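Local coordinates for FdxN element excision controlling factor XisI (Anabaena variabilis ATCC 29413, PDB 2NVM), which probably acts with XisF and XisH in the site-specific recombination that excises the fdxN element from nitrogen-fixation genes in cyanobacteria, at residues H7-I12 with D54-L59; K17-L22 with V95-V100. All blocks are in the same frame, centred on the assembly; numbering follows the deposited sequence.

Contact 1 (H7-I12 with D54-L59); sequences HYRHTI and DQYLWL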
loop_
_atom_site.group_PDB
_atom_site.type_symbol
_atom_site.label_atom_id
_atom_site.label_comp_id
_atom_site.label_asym_id
_atom_site.label_seq_id
_atom_site.Cartn_x
_atom_site.Cartn_y
_atom_site.Cartn_z
ATOM N N HIS B 7 -18.156 -3.529 10.364
ATOM C CA HIS B 7 -17.891 -4.966 10.542
ATOM C C HIS B 7 -16.823 -5.449 9.536
ATOM O O HIS B 7 -15.882 -6.147 9.915
ATOM C CB HIS B 7 -19.193 -5.781 10.412
ATOM C CG HIS B 7 -18.972 -7.254 10.330
ATOM N ND1 HIS B 7 -18.436 -7.980 11.371
ATOM C CD2 HIS B 7 -19.196 -8.133 9.328
ATOM C CE1 HIS B 7 -18.337 -9.245 11.010
ATOM N NE2 HIS B 7 -18.792 -9.364 9.775
ATOM N N TYR B 8 -16.998 -5.061 8.274
ATOM C CA TYR B 8 -16.062 -5.380 7.177
ATOM C C TYR B 8 -14.671 -4.798 7.427
ATOM O O TYR B 8 -13.680 -5.476 7.159
ATOM C CB TYR B 8 -16.619 -4.891 5.823
ATOM C CG TYR B 8 -17.714 -5.732 5.188
ATOM C CD1 TYR B 8 -18.575 -6.567 5.949
ATOM C CD2 TYR B 8 -17.987 -5.603 3.808
ATOM C CE1 TYR B 8 -19.604 -7.303 5.344
ATOM C CE2 TYR B 8 -19.036 -6.347 3.194
ATOM C CZ TYR B 8 -19.832 -7.188 3.978
ATOM O OH TYR B 8 -20.862 -7.918 3.433
ATOM N N ARG B 9 -14.609 -3.554 7.924
ATOM C CA ARG B 9 -13.337 -2.885 8.280
ATOM C C ARG B 9 -12.600 -3.660 9.367
ATOM O O ARG B 9 -11.439 -4.000 9.191
ATOM C CB ARG B 9 -13.550 -1.434 8.753
ATOM C CG ARG B 9 -13.866 -0.444 7.653
ATOM C CD ARG B 9 -13.940 0.949 8.234
ATOM N NE ARG B 9 -14.096 1.990 7.214
ATOM C CZ ARG B 9 -15.245 2.501 6.747
ATOM N NH1 ARG B 9 -16.447 2.121 7.197
ATOM N NH2 ARG B 9 -15.182 3.456 5.810
ATOM N N HIS B 10 -13.308 -3.938 10.466
ATOM C CA HIS B 10 -12.787 -4.715 11.614
ATOM C C HIS B 10 -12.286 -6.093 11.175
ATOM O O HIS B 10 -11.176 -6.486 11.548
ATOM C CB HIS B 10 -13.874 -4.848 12.702
ATOM C CG HIS B 10 -13.495 -5.715 13.871
ATOM N ND1 HIS B 10 -12.704 -5.270 14.911
ATOM C CD2 HIS B 10 -13.849 -6.987 14.188
ATOM C CE1 HIS B 10 -12.564 -6.237 15.803
ATOM N NE2 HIS B 10 -13.252 -7.288 15.391
ATOM N N THR B 11 -13.093 -6.776 10.355
ATOM C CA THR B 11 -12.785 -8.117 9.847
ATOM C C THR B 11 -11.489 -8.145 9.039
ATOM O O THR B 11 -10.573 -8.892 9.376
ATOM C CB THR B 11 -13.962 -8.691 8.978
ATOM O OG1 THR B 11 -15.144 -8.766 9.772
ATOM C CG2 THR B 11 -13.668 -10.101 8.443
ATOM N N ILE B 12 -11.389 -7.281 8.038
ATOM C CA ILE B 12 -10.215 -7.287 7.156
ATOM C C ILE B 12 -8.950 -6.744 7.882
ATOM O O ILE B 12 -7.854 -7.208 7.582
ATOM C CB ILE B 12 -10.527 -6.791 5.653
ATOM C CG1 ILE B 12 -10.171 -5.354 5.392
ATOM C CG2 ILE B 12 -11.912 -7.221 5.163
ATOM C CD1 ILE B 12 -8.687 -5.228 5.154
ATOM N N ASP B 54 -10.078 3.088 3.194
ATOM C CA ASP B 54 -10.330 1.630 3.125
ATOM C C ASP B 54 -9.324 0.899 2.232
ATOM O O ASP B 54 -9.700 0.135 1.341
ATOM C CB ASP B 54 -11.795 1.307 2.718
ATOM C CG ASP B 54 -12.805 1.599 3.804
ATOM O OD1 ASP B 54 -12.564 1.250 4.972
ATOM O OD2 ASP B 54 -13.896 2.088 3.463
ATOM N N GLN B 55 -8.050 1.196 2.470
ATOM C CA GLN B 55 -6.911 0.598 1.756
ATOM C C GLN B 55 -6.078 -0.067 2.840
ATOM O O GLN B 55 -5.713 0.586 3.833
ATOM C CB GLN B 55 -6.108 1.668 1.030
ATOM C CG GLN B 55 -6.897 2.484 -0.004
ATOM C CD GLN B 55 -7.389 1.670 -1.173
ATOM O OE1 GLN B 55 -6.655 0.866 -1.724
ATOM N NE2 GLN B 55 -8.633 1.890 -1.576
ATOM N N TYR B 56 -5.809 -1.359 2.654
ATOM C CA TYR B 56 -5.098 -2.209 3.623
ATOM C C TYR B 56 -4.036 -2.976 2.855
ATOM O O TYR B 56 -4.371 -3.837 2.039
ATOM C CB TYR B 56 -6.118 -3.168 4.301
ATOM C CG TYR B 56 -7.309 -2.414 4.869
ATOM C CD1 TYR B 56 -7.260 -1.826 6.142
ATOM C CD2 TYR B 56 -8.474 -2.238 4.100
ATOM C CE1 TYR B 56 -8.361 -1.087 6.651
ATOM C CE2 TYR B 56 -9.581 -1.510 4.601
ATOM C CZ TYR B 56 -9.516 -0.930 5.860
ATOM O OH TYR B 56 -10.599 -0.224 6.319
ATOM N N LEU B 57 -2.765 -2.689 3.124
ATOM C CA LEU B 57 -1.673 -3.307 2.389
ATOM C C LEU B 57 -0.493 -3.755 3.243
ATOM O O LEU B 57 -0.129 -3.106 4.202
ATOM C CB LEU B 57 -1.244 -2.331 1.296
ATOM C CG LEU B 57 -0.159 -2.787 0.300
ATOM C CD1 LEU B 57 -0.540 -2.453 -1.141
ATOM C CD2 LEU B 57 1.223 -2.259 0.701
ATOM N N TRP B 58 0.073 -4.886 2.848
ATOM C CA TRP B 58 1.222 -5.506 3.438
ATOM C C TRP B 58 2.203 -5.725 2.293
ATOM O O TRP B 58 1.878 -6.407 1.306
ATOM C CB TRP B 58 0.799 -6.819 4.143
ATOM C CG TRP B 58 1.887 -7.763 4.538
ATOM C CD1 TRP B 58 3.189 -7.451 4.818
ATOM C CD2 TRP B 58 1.738 -9.158 4.854
ATOM N NE1 TRP B 58 3.868 -8.570 5.203
ATOM C CE2 TRP B 58 3.018 -9.636 5.240
ATOM C CE3 TRP B 58 0.658 -10.060 4.817
ATOM C CZ2 TRP B 58 3.261 -10.982 5.589
ATOM C CZ3 TRP B 58 0.891 -11.422 5.171
ATOM C CH2 TRP B 58 2.193 -11.864 5.546
ATOM N N LEU B 59 3.387 -5.122 2.435
ATOM C CA LEU B 59 4.473 -5.263 1.479
ATOM C C LEU B 59 5.784 -5.524 2.179
ATOM O O LEU B 59 5.875 -5.370 3.390
ATOM C CB LEU B 59 4.575 -4.004 0.605
ATOM C CG LEU B 59 4.845 -2.602 1.180
ATOM C CD1 LEU B 59 6.177 -2.445 1.855
ATOM C CD2 LEU B 59 4.779 -1.606 0.020
#
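Helix 4-23 passes alongside the beginning of strand 55-61, nearly parallel to it and running in the same direction, with Arg9 nearest Asp54 (CA atoms 7.5 Å apart) and Ile12 nearest Tyr56 (CA atoms 8.0 Å apart). Side chains bridge the gap. Asp54 has a left-handed backbone conformation and forms a G1 beta bulge with Gln55, both facing Asp50, in the turn from strand 44-50. From there its carboxylate takes the Arg9 guanidinium in a salt bridge, with NE of Arg9 2.8 Å from OD1 of Asp54. Arg9 CG stands anti to the carbonyl carbon (chi1 -75°) and the chain is extended from CG to NE, which brings NE to the carboxylate. NH2 of Arg9 also comes to 3.0 Å from OD2 of Asp54, but the two planes are tilted 40° to one another. OD1 of Asp54 has a second partner two residues on, in the strand itself: OH of Tyr56 donates to its anti lone pair at 2.8 Å, which ties the phenol to the ion pair and limits how Asp54 can turn. CG of Arg9 lies 3.5 Å from that same OH of Tyr56. Ile12 lays CG1 over one face of the Tyr56 ring in a CH-pi contact, offset toward the rim, though the exact placement of its ethyl arm is doubtful; Ile12 also packs on Leu76 of strand 67-79. The helix lies on one face of the sheet, over its antiparallel part, the layering of a two-layer alpha/beta fold.

Contact 2 (K17-L22 with V95-V100); sequences KKYYDL and VDEMLV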
loop_
_atom_site.group_PDB
_atom_site.type_symbol
_atom_site.label_atom_id
_atom_site.label_comp_id
_atom_site.label_asym_id
_atom_site.label_seq_id
_atom_site.Cartn_x
_atom_site.Cartn_y
_atom_site.Cartn_z
ATOM N N LYS B 17 -3.624 -8.233 9.889
ATOM C CA LYS B 17 -2.716 -8.291 11.050
ATOM C C LYS B 17 -2.389 -9.721 11.478
ATOM O O LYS B 17 -1.256 -9.968 11.896
ATOM C CB LYS B 17 -3.261 -7.503 12.253
ATOM C CG LYS B 17 -3.290 -5.995 12.037
ATOM C CD LYS B 17 -3.929 -5.271 13.227
ATOM C CE LYS B 17 -4.026 -3.759 12.988
ATOM N NZ LYS B 17 -4.605 -3.055 14.168
ATOM N N LYS B 18 -3.364 -10.642 11.375
ATOM C CA LYS B 18 -3.179 -12.067 11.728
ATOM C C LYS B 18 -2.085 -12.689 10.873
ATOM O O LYS B 18 -1.105 -13.179 11.419
ATOM C CB LYS B 18 -4.499 -12.878 11.618
ATOM C CG LYS B 18 -4.398 -14.388 11.887
ATOM C CD LYS B 18 -5.780 -15.037 11.998
ATOM C CE LYS B 18 -5.669 -16.543 12.318
ATOM N NZ LYS B 18 -6.956 -17.182 12.755
ATOM N N TYR B 19 -2.253 -12.637 9.550
ATOM C CA TYR B 19 -1.250 -13.175 8.602
ATOM C C TYR B 19 0.083 -12.429 8.601
ATOM O O TYR B 19 1.109 -13.053 8.314
ATOM C CB TYR B 19 -1.813 -13.324 7.178
ATOM C CG TYR B 19 -2.845 -14.415 7.094
ATOM C CD1 TYR B 19 -2.456 -15.769 7.021
ATOM C CD2 TYR B 19 -4.213 -14.118 7.122
ATOM C CE1 TYR B 19 -3.419 -16.807 6.960
ATOM C CE2 TYR B 19 -5.181 -15.136 7.063
ATOM C CZ TYR B 19 -4.782 -16.478 6.976
ATOM O OH TYR B 19 -5.738 -17.467 6.918
ATOM N N TYR B 20 0.058 -11.124 8.913
ATOM C CA TYR B 20 1.275 -10.297 9.046
ATOM C C TYR B 20 2.097 -10.813 10.238
ATOM O O TYR B 20 3.272 -11.137 10.068
ATOM C CB TYR B 20 0.934 -8.803 9.233
ATOM C CG TYR B 20 2.138 -7.881 9.342
ATOM C CD1 TYR B 20 2.744 -7.377 8.192
ATOM C CD2 TYR B 20 2.671 -7.506 10.592
ATOM C CE1 TYR B 20 3.873 -6.514 8.260
ATOM C CE2 TYR B 20 3.799 -6.650 10.684
ATOM C CZ TYR B 20 4.392 -6.156 9.511
ATOM O OH TYR B 20 5.480 -5.316 9.586
ATOM N N ASP B 21 1.459 -10.903 11.414
ATOM C CA ASP B 21 2.099 -11.420 12.656
ATOM C C ASP B 21 2.576 -12.867 12.507
ATOM O O ASP B 21 3.669 -13.214 12.959
ATOM C CB ASP B 21 1.161 -11.323 13.881
ATOM C CG ASP B 21 0.871 -9.876 14.322
ATOM O OD1 ASP B 21 1.310 -8.891 13.671
ATOM O OD2 ASP B 21 0.177 -9.732 15.354
ATOM N N LEU B 22 1.744 -13.684 11.863
ATOM C CA LEU B 22 2.030 -15.104 11.585
ATOM C C LEU B 22 3.284 -15.327 10.715
ATOM O O LEU B 22 3.967 -16.338 10.889
ATOM C CB LEU B 22 0.799 -15.756 10.920
ATOM C CG LEU B 22 0.727 -17.253 10.648
ATOM C CD1 LEU B 22 0.829 -18.031 11.944
ATOM C CD2 LEU B 22 -0.586 -17.568 9.944
ATOM N N VAL B 95 -10.013 -15.919 2.550
ATOM C CA VAL B 95 -11.436 -15.984 2.151
ATOM C C VAL B 95 -12.251 -16.781 3.175
ATOM O O VAL B 95 -13.354 -16.365 3.516
ATOM C CB VAL B 95 -11.640 -16.532 0.709
ATOM C CG1 VAL B 95 -13.092 -16.934 0.448
ATOM C CG2 VAL B 95 -11.162 -15.508 -0.305
ATOM N N ASP B 96 -11.693 -17.902 3.648
ATOM C CA ASP B 96 -12.312 -18.735 4.683
ATOM C C ASP B 96 -12.575 -17.916 5.947
ATOM O O ASP B 96 -13.655 -18.008 6.524
ATOM C CB ASP B 96 -11.443 -19.959 5.032
ATOM C CG ASP B 96 -11.371 -20.982 3.898
ATOM O OD1 ASP B 96 -12.439 -21.389 3.382
ATOM O OD2 ASP B 96 -10.242 -21.411 3.557
ATOM N N GLU B 97 -11.601 -17.084 6.329
ATOM C CA GLU B 97 -11.744 -16.213 7.505
ATOM C C GLU B 97 -12.864 -15.174 7.347
ATOM O O GLU B 97 -13.609 -14.934 8.302
ATOM C CB GLU B 97 -10.386 -15.634 7.930
ATOM C CG GLU B 97 -9.446 -16.795 8.379
ATOM C CD GLU B 97 -8.257 -16.372 9.186
ATOM O OE1 GLU B 97 -7.761 -15.249 8.995
ATOM O OE2 GLU B 97 -7.799 -17.181 10.020
HETATM N N MSE B 98 -13.034 -14.652 6.133
HETATM C CA MSE B 98 -14.107 -13.686 5.822
HETATM C C MSE B 98 -15.495 -14.344 5.872
HETATM O O MSE B 98 -16.416 -13.758 6.442
HETATM C CB MSE B 98 -13.891 -13.022 4.457
HETATM C CG MSE B 98 -12.657 -12.144 4.383
HETATM SE SE MSE B 98 -12.353 -11.563 2.568
HETATM C CE MSE B 98 -10.625 -10.750 2.822
ATOM N N LEU B 99 -15.620 -15.552 5.310
ATOM C CA LEU B 99 -16.883 -16.323 5.330
ATOM C C LEU B 99 -17.267 -16.715 6.760
ATOM O O LEU B 99 -18.447 -16.671 7.094
ATOM C CB LEU B 99 -16.830 -17.563 4.422
ATOM C CG LEU B 99 -16.578 -17.302 2.931
ATOM C CD1 LEU B 99 -16.376 -18.635 2.245
ATOM C CD2 LEU B 99 -17.680 -16.490 2.257
ATOM N N VAL B 100 -16.267 -17.097 7.572
ATOM C CA VAL B 100 -16.434 -17.393 9.020
ATOM C C VAL B 100 -16.841 -16.115 9.805
ATOM O O VAL B 100 -17.482 -16.218 10.846
ATOM C CB VAL B 100 -15.161 -18.083 9.632
ATOM C CG1 VAL B 100 -15.203 -18.147 11.150
ATOM C CG2 VAL B 100 -14.998 -19.476 9.049
#
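Lys18 and Glu97 join two helices, 4-23 and 93-100, that lie on the same side of the mixed sheet in this alpha/beta fold. NZ of Lys18 donates to OE2 of Glu97 at 2.9 Å, a hydrogen-bonded salt bridge that meets the oxygen on its syn side, 30° out of the carboxylate plane. The aliphatic part of the lysine contributes too, its CE lying 3.2 Å from OE2 of Glu97. The chain of Lys18 leaves the helix with CG anti to the backbone N (chi1 177°) and stays extended from there, which carries the ammonium out to the neighbouring helix. Tyr19 and Glu97 come at each other from opposite directions, the ring and carboxylate planes 48° apart. The hydroxyl OH of Tyr19 is 3.6 Å from CD of Glu97, so the phenol packs against the acid.

Moving outward, Tyr19 also rests on Thr90, Ala93 and Ile94, which places its ring against the start of helix 93-100. Glu97 also touches Ile15, one turn before Lys18 on helix 4-23. Beside it, Met98, present as selenomethionine, turns down to Ile83 and Ile85 of strand 82-87 and also meets Ile15, seating helix 93-100 on the sheet beneath the polar contact. At the backbone the helices are not close, the nearest CA atoms, of Lys18 and Glu97, being 10.4 Å apart. Long side chains therefore bridge the distance between the helices, and CE2 of Tyr19 comes to 3.2 Å from OE1 of Glu97.

Both contacts use helix 4-23, but from different turns and toward different partners: contact 1 sets it on the sheet, whereas contact 2 ties it to helix 93-100 at the surface. Contact 1 is largely buried, and its ion pair is accompanied by a tyrosine hydroxyl and by apolar packing on a ring. In contact 2 the lysine is exposed and the glutamate partly so, leaving a lighter connection of one salt bridge and one ring. The centres lie about 10 Å apart and the two meet through Trp58 of the strand, whose ring packs edge-to-face with Tyr20 and comes within 3.2 Å, from its CH2, of O of Tyr19.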